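Local structure of TCP pilus virulence regulatory protein (Vibrio cholerae, 4MLO) at residues A[103-106]-A[107-110]; A[198-201]-A[202-205]. The protein probably activates transcription of virulence genes in Vibrio cholerae as an AraC-family DNA-binding regulator that holds a palmitoleic acid in a pocket. One frame throughout, in Å; residues are numbered along the deposited sequence.

Contact 1: residues A[103-106]-A[107-110]; sequences MIRN and LYSE
Leu-107 and Tyr-108 fold back onto the helical segment 103-106 where the chain turns toward the loop. Leu-107 N donates a rather long bond to Ile-104 O (3.3 Å), and its isobutyl group runs back beside the preceding turn, bringing CG to 3.7 Å from Met-103 O. A branched aliphatic chain suits this outer position, where it drapes over backbone carbonyls.

Tyr-108 N donates a shorter bond to Arg-105 O (2.9 Å). Its first torsion (chi1 -66°) sets CG beside the backbone N and swings the phenol back over the helical turn; Ile-104 O then lies 3.8 Å above the ring plane, over its centre. Ile-104 and Tyr-108 run side by side in the same direction, and CG2, the methyl branch of Ile-104, comes to 3.4 Å from Tyr-108 OH. CG of Arg-105 lies 4.2 Å from Tyr-108 CE2, a loose contact, with the guanidinium plane perpendicular to the ring. Water 1 donates to both Arg-105 O and Tyr-108 O, tying the turn together.

Tyr-108 also rests on Glu-156 and Lys-157 of helix 141-159, while Arg-105 NE makes a salt bridge to Glu-156 and its NH2 a hydrogen bond to Ile-164 O, fastening helix 102-106 to that helix and the loop after it; strand 114-118 follows.

Contact 2: residues A[198-201]-A[202-205]; sequences NRMI and LKKE
Leu-202 N donates to Asn-198 O (3.0 Å), and Lys-203 N follows with a bond to Arg-199 O. Asn-198 also caps the helix: its side-chain OD1 takes the N-H of Ile-201 at 3.1 Å, almost in line with the amide C=O (171°), serving an amide that has no earlier turn to donate to.

The four-residue pattern then lapses at Lys-204 and Glu-205; Glu-205 N turns to Leu-202 O, three residues back. Ile-201 O is taken instead by the ammonium of Lys-204: chi1 of 77° starts the chain past this oxygen, and the bend at chi4 (-66°) returns NZ to 3.0 Å from Ile-201 O. Water 2 donates to Ile-201 O and Glu-205 OE2 and accepts from Lys-204 NZ, so one carbonyl is gripped twice and lysine and glutamate are linked.

In van der Waals packing, Lys-203 extends alongside Met-200, and Lys-203 NZ comes to 3.5 Å from Met-200 SD. Lysine suits both positions: its methylenes pack along the turn while the ammonium reaches outward at 203 and to a carbonyl at 204. Leucine suits 202, buried against Trp-188, Ile-191 and Leu-195 of helix 188-195.

Arg-199 forms a cation-pi contact with Trp-188.

Two short helices joined by a tight turn, the second opened by an N-cap asparagine, are consistent with the first helix-turn-helix of an AraC-type DNA-binding domain.

Contact 1 precedes contact 2 along the chain, and they share no helix, strand or sheet. Their centres lie 23 Å apart and their nearest atoms about 8 Å, without touching. Residues 103-110 belong to the N-terminal cupin-like region, at the end of helix 102-106 and the loop leading to strand 114-118, whereas 198-205 lie on helix 199-207 in the helical part that follows. Helices 121-131, 141-159, 170-180 and 188-195 come between them in sequence. Both contacts are at the surface, more than 20 Å from the centre of the chain, one on each part of a regulator that combines a cupin-like region with a probable DNA-binding one.

Contact 1: residues A[103-106]-A[107-110]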
ATOM      1  N   MET A 103      12.508  19.737 -11.644  1.00 24.05           N
ATOM      2  CA  MET A 103      11.701  20.732 -12.357  1.00 24.43           C
ATOM      3  C   MET A 103      10.508  20.080 -13.024  1.00 27.18           C
ATOM      4  O   MET A 103       9.408  20.648 -13.044  1.00 27.19           O
ATOM      5  CB  MET A 103      12.527  21.470 -13.411  1.00 23.18           C
ATOM      6  CG  MET A 103      11.697  22.386 -14.331  1.00 36.09           C
ATOM      7  SD  MET A 103      12.457  22.726 -15.931  1.00 41.98           S
ATOM      8  CE  MET A 103      12.357  21.137 -16.754  1.00 31.51           C
ATOM      9  N   ILE A 104      10.721  18.897 -13.604  1.00 25.93           N
ATOM     10  CA  ILE A 104       9.639  18.147 -14.240  1.00 24.56           C
ATOM     11  C   ILE A 104       8.579  17.777 -13.209  1.00 29.74           C
ATOM     12  O   ILE A 104       7.370  17.947 -13.429  1.00 23.73           O
ATOM     13  CB  ILE A 104      10.206  16.887 -14.921  1.00 34.03           C
ATOM     14  CG1 ILE A 104      11.260  17.253 -15.973  1.00 32.29           C
ATOM     15  CG2 ILE A 104       9.072  16.072 -15.563  1.00 38.25           C
ATOM     16  CD1 ILE A 104      12.066  16.060 -16.473  1.00 33.75           C
ATOM     17  N   ARG A 105       9.018  17.264 -12.065  1.00 26.08           N
ATOM     18  CA  ARG A 105       8.070  16.692 -11.115  1.00 26.37           C
ATOM     19  C   ARG A 105       7.322  17.766 -10.331  1.00 23.23           C
ATOM     20  O   ARG A 105       6.179  17.550  -9.923  1.00 25.43           O
ATOM     21  CB  ARG A 105       8.815  15.724 -10.198  1.00 21.82           C
ATOM     22  CG  ARG A 105       9.399  14.566 -10.986  1.00 21.97           C
ATOM     23  CD  ARG A 105      10.135  13.566 -10.140  1.00 24.04           C
ATOM     24  NE  ARG A 105       9.225  12.733  -9.337  1.00 24.21           N
ATOM     25  CZ  ARG A 105       9.141  12.751  -8.012  1.00 25.56           C
ATOM     26  NH1 ARG A 105       9.915  13.552  -7.276  1.00 28.01           N
ATOM     27  NH2 ARG A 105       8.279  11.937  -7.409  1.00 21.37           N
ATOM     28  N   ASN A 106       7.936  18.933 -10.120  1.00 32.52           N
ATOM     29  CA  ASN A 106       7.230  20.019  -9.449  1.00 36.66           C
ATOM     30  C   ASN A 106       6.022  20.500 -10.234  1.00 29.63           C
ATOM     31  O   ASN A 106       5.143  21.147  -9.658  1.00 34.22           O
ATOM     32  CB  ASN A 106       8.171  21.195  -9.194  1.00 41.29           C
ATOM     33  CG  ASN A 106       9.065  20.964  -8.003  1.00 44.56           C
ATOM     34  OD1 ASN A 106       8.755  20.145  -7.129  1.00 43.86           O
ATOM     35  ND2 ASN A 106      10.187  21.682  -7.954  1.00 50.93           N
ATOM     36  N   LEU A 107       5.943  20.191 -11.526  1.00 26.72           N
ATOM     37  CA  LEU A 107       4.757  20.521 -12.306  1.00 30.57           C
ATOM     38  C   LEU A 107       3.610  19.525 -12.111  1.00 37.19           C
ATOM     39  O   LEU A 107       2.467  19.836 -12.452  1.00 32.25           O
ATOM     40  CB  LEU A 107       5.130  20.600 -13.790  1.00 36.09           C
ATOM     41  CG  LEU A 107       6.048  21.781 -14.147  1.00 37.32           C
ATOM     42  CD1 LEU A 107       6.557  21.714 -15.587  1.00 38.21           C
ATOM     43  CD2 LEU A 107       5.318  23.086 -13.935  1.00 37.36           C
ATOM     44  N   TYR A 108       3.887  18.343 -11.577  1.00 26.97           N
ATOM     45  CA  TYR A 108       2.879  17.299 -11.432  1.00 28.96           C
ATOM     46  C   TYR A 108       1.962  17.552 -10.227  1.00 32.00           C
ATOM     47  O   TYR A 108       2.371  18.129  -9.212  1.00 32.02           O
ATOM     48  CB  TYR A 108       3.567  15.944 -11.260  1.00 28.97           C
ATOM     49  CG  TYR A 108       4.353  15.417 -12.448  1.00 27.10           C
ATOM     50  CD1 TYR A 108       4.128  15.894 -13.742  1.00 24.92           C
ATOM     51  CD2 TYR A 108       5.324  14.429 -12.272  1.00 22.68           C
ATOM     52  CE1 TYR A 108       4.826  15.393 -14.831  1.00 27.13           C
ATOM     53  CE2 TYR A 108       6.031  13.918 -13.368  1.00 23.63           C
ATOM     54  CZ  TYR A 108       5.777  14.409 -14.642  1.00 27.07           C
ATOM     55  OH  TYR A 108       6.471  13.913 -15.730  1.00 27.69           O
ATOM     56  N   SER A 109       0.718  17.075 -10.331  1.00 37.29           N
ATOM     57  CA  SER A 109      -0.232  17.134  -9.224  1.00 36.02           C
ATOM     58  C   SER A 109       0.028  15.993  -8.223  1.00 38.64           C
ATOM     59  O   SER A 109       0.809  15.077  -8.472  1.00 35.17           O
ATOM     60  CB  SER A 109      -1.659  17.080  -9.753  1.00 36.68           C
ATOM     61  OG  SER A 109      -2.026  15.756 -10.091  1.00 52.74           O
ATOM     62  N   GLU A 110      -0.642  16.047  -7.067  1.00 36.17           N
ATOM     63  CA  GLU A 110      -0.347  15.124  -5.970  1.00 35.17           C
ATOM     64  C   GLU A 110      -1.602  14.445  -5.432  1.00 42.54           C
ATOM     65  O   GLU A 110      -1.637  14.044  -4.267  1.00 42.47           O
ATOM     66  CB  GLU A 110       0.364  15.848  -4.831  1.00 39.74           C
ATOM     67  CG  GLU A 110       1.612  16.595  -5.243  1.00 50.12           C
ATOM     68  CD  GLU A 110       2.426  17.043  -4.041  1.00 58.19           C
ATOM     69  OE1 GLU A 110       2.506  18.268  -3.793  1.00 53.74           O
ATOM     70  OE2 GLU A 110       2.984  16.159  -3.350  1.00 64.03           O
TER
HETATM   71  O   HOH W   1       4.684  18.352  -7.551  1.00 38.07           O

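Contact 2: residues A[198-201]-A[202-205]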
ATOM      1  N   ASN A 198      -0.042  23.412  13.783  1.00 11.74           N
ATOM      2  CA  ASN A 198      -1.388  23.526  14.339  1.00  9.07           C
ATOM      3  C   ASN A 198      -2.394  22.698  13.549  1.00 10.40           C
ATOM      4  O   ASN A 198      -2.099  22.162  12.477  1.00 12.68           O
ATOM      5  CB  ASN A 198      -1.841  24.999  14.452  1.00 12.68           C
ATOM      6  CG  ASN A 198      -1.937  25.715  13.117  1.00 13.69           C
ATOM      7  OD1 ASN A 198      -2.468  25.186  12.139  1.00 15.57           O
ATOM      8  ND2 ASN A 198      -1.494  26.977  13.084  1.00 16.41           N
ATOM      9  N   ARG A 199      -3.569  22.517  14.181  1.00 11.05           N
ATOM     10  CA  ARG A 199      -4.636  21.667  13.659  1.00 11.30           C
ATOM     11  C   ARG A 199      -5.190  22.216  12.356  1.00 11.92           C
ATOM     12  O   ARG A 199      -5.534  21.452  11.445  1.00 14.34           O
ATOM     13  CB  ARG A 199      -5.728  21.596  14.731  1.00 10.97           C
ATOM     14  CG  ARG A 199      -7.008  20.879  14.307  1.00  9.62           C
ATOM     15  CD  ARG A 199      -6.806  19.390  14.308  1.00 11.10           C
ATOM     16  NE  ARG A 199      -8.118  18.699  14.379  1.00  9.74           N
ATOM     17  CZ  ARG A 199      -8.753  18.385  15.504  1.00 12.27           C
ATOM     18  NH1 ARG A 199      -9.928  17.770  15.430  1.00 12.05           N
ATOM     19  NH2 ARG A 199      -8.252  18.672  16.695  1.00 11.11           N
ATOM     20  N   MET A 200      -5.266  23.543  12.242  1.00 14.23           N
ATOM     21  CA  MET A 200      -5.805  24.135  11.015  1.00 15.68           C
ATOM     22  C   MET A 200      -5.030  23.667   9.784  1.00 16.38           C
ATOM     23  O   MET A 200      -5.619  23.446   8.726  1.00 16.95           O
ATOM     24  CB  MET A 200      -5.773  25.658  11.133  1.00 17.60           C
ATOM     25  CG  MET A 200      -6.272  26.411   9.910  1.00 31.63           C
ATOM     26  SD  MET A 200      -8.046  26.230   9.687  1.00 28.42           S
ATOM     27  CE  MET A 200      -8.640  27.212  11.078  1.00 35.41           C
ATOM     28  N   ILE A 201      -3.717  23.459   9.922  1.00 13.54           N
ATOM     29  CA  ILE A 201      -2.849  22.988   8.851  1.00 16.34           C
ATOM     30  C   ILE A 201      -2.878  21.475   8.732  1.00 18.69           C
ATOM     31  O   ILE A 201      -3.022  20.923   7.636  1.00 18.46           O
ATOM     32  CB  ILE A 201      -1.417  23.507   9.109  1.00 16.94           C
ATOM     33  CG1 ILE A 201      -1.396  25.013   8.948  1.00 24.61           C
ATOM     34  CG2 ILE A 201      -0.406  22.856   8.174  1.00 19.65           C
ATOM     35  CD1 ILE A 201      -0.080  25.643   9.371  1.00 28.48           C
ATOM     36  N   LEU A 202      -2.755  20.770   9.855  1.00 13.93           N
ATOM     37  CA  LEU A 202      -2.600  19.318   9.784  1.00 12.24           C
ATOM     38  C   LEU A 202      -3.892  18.620   9.394  1.00 15.93           C
ATOM     39  O   LEU A 202      -3.832  17.511   8.842  1.00 13.04           O
ATOM     40  CB  LEU A 202      -2.130  18.744  11.117  1.00 11.23           C
ATOM     41  CG  LEU A 202      -0.695  19.119  11.479  1.00 14.14           C
ATOM     42  CD1 LEU A 202      -0.381  18.479  12.790  1.00 19.33           C
ATOM     43  CD2 LEU A 202       0.292  18.683  10.396  1.00 14.19           C
ATOM     44  N   LYS A 203      -5.048  19.214   9.715  1.00 14.13           N
ATOM     45  CA  LYS A 203      -6.314  18.490   9.566  1.00 15.78           C
ATOM     46  C   LYS A 203      -6.599  18.186   8.115  1.00 14.51           C
ATOM     47  O   LYS A 203      -7.324  17.221   7.826  1.00 11.41           O
ATOM     48  CB  LYS A 203      -7.481  19.280  10.148  1.00 17.38           C
ATOM     49  CG  LYS A 203      -7.816  20.585   9.434  1.00 14.23           C
ATOM     50  CD  LYS A 203      -8.891  21.418  10.171  1.00 17.45           C
ATOM     51  CE  LYS A 203      -9.305  22.648   9.401  1.00 22.33           C
ATOM     52  NZ  LYS A 203     -10.226  23.527  10.217  1.00 23.70           N
ATOM     53  N   LYS A 204      -6.039  18.970   7.187  1.00 15.19           N
ATOM     54  CA  LYS A 204      -6.333  18.703   5.784  1.00 20.41           C
ATOM     55  C   LYS A 204      -5.796  17.342   5.361  1.00 15.88           C
ATOM     56  O   LYS A 204      -6.333  16.719   4.440  1.00 17.00           O
ATOM     57  CB  LYS A 204      -5.779  19.814   4.891  1.00 23.91           C
ATOM     58  CG  LYS A 204      -4.308  19.802   4.623  1.00 30.23           C
ATOM     59  CD  LYS A 204      -3.982  20.842   3.535  1.00 39.60           C
ATOM     60  CE  LYS A 204      -2.555  21.316   3.631  1.00 50.43           C
ATOM     61  NZ  LYS A 204      -2.336  22.077   4.899  1.00 50.60           N
ATOM     62  N   GLU A 205      -4.766  16.835   6.040  1.00 13.79           N
ATOM     63  CA  GLU A 205      -4.237  15.517   5.685  1.00 13.45           C
ATOM     64  C   GLU A 205      -5.265  14.433   5.912  1.00 15.06           C
ATOM     65  O   GLU A 205      -5.369  13.481   5.122  1.00 15.03           O
ATOM     66  CB  GLU A 205      -2.989  15.213   6.491  1.00 14.67           C
ATOM     67  CG  GLU A 205      -1.826  16.205   6.298  1.00 18.11           C
ATOM     68  CD  GLU A 205      -1.481  16.476   4.864  1.00 21.60           C
ATOM     69  OE1 GLU A 205      -1.633  15.556   4.027  1.00 18.38           O
ATOM     70  OE2 GLU A 205      -1.066  17.628   4.554  1.00 21.26           O
TER
HETATM   71  O   HOH W   2      -0.967  19.860   6.112  1.00 27.05           O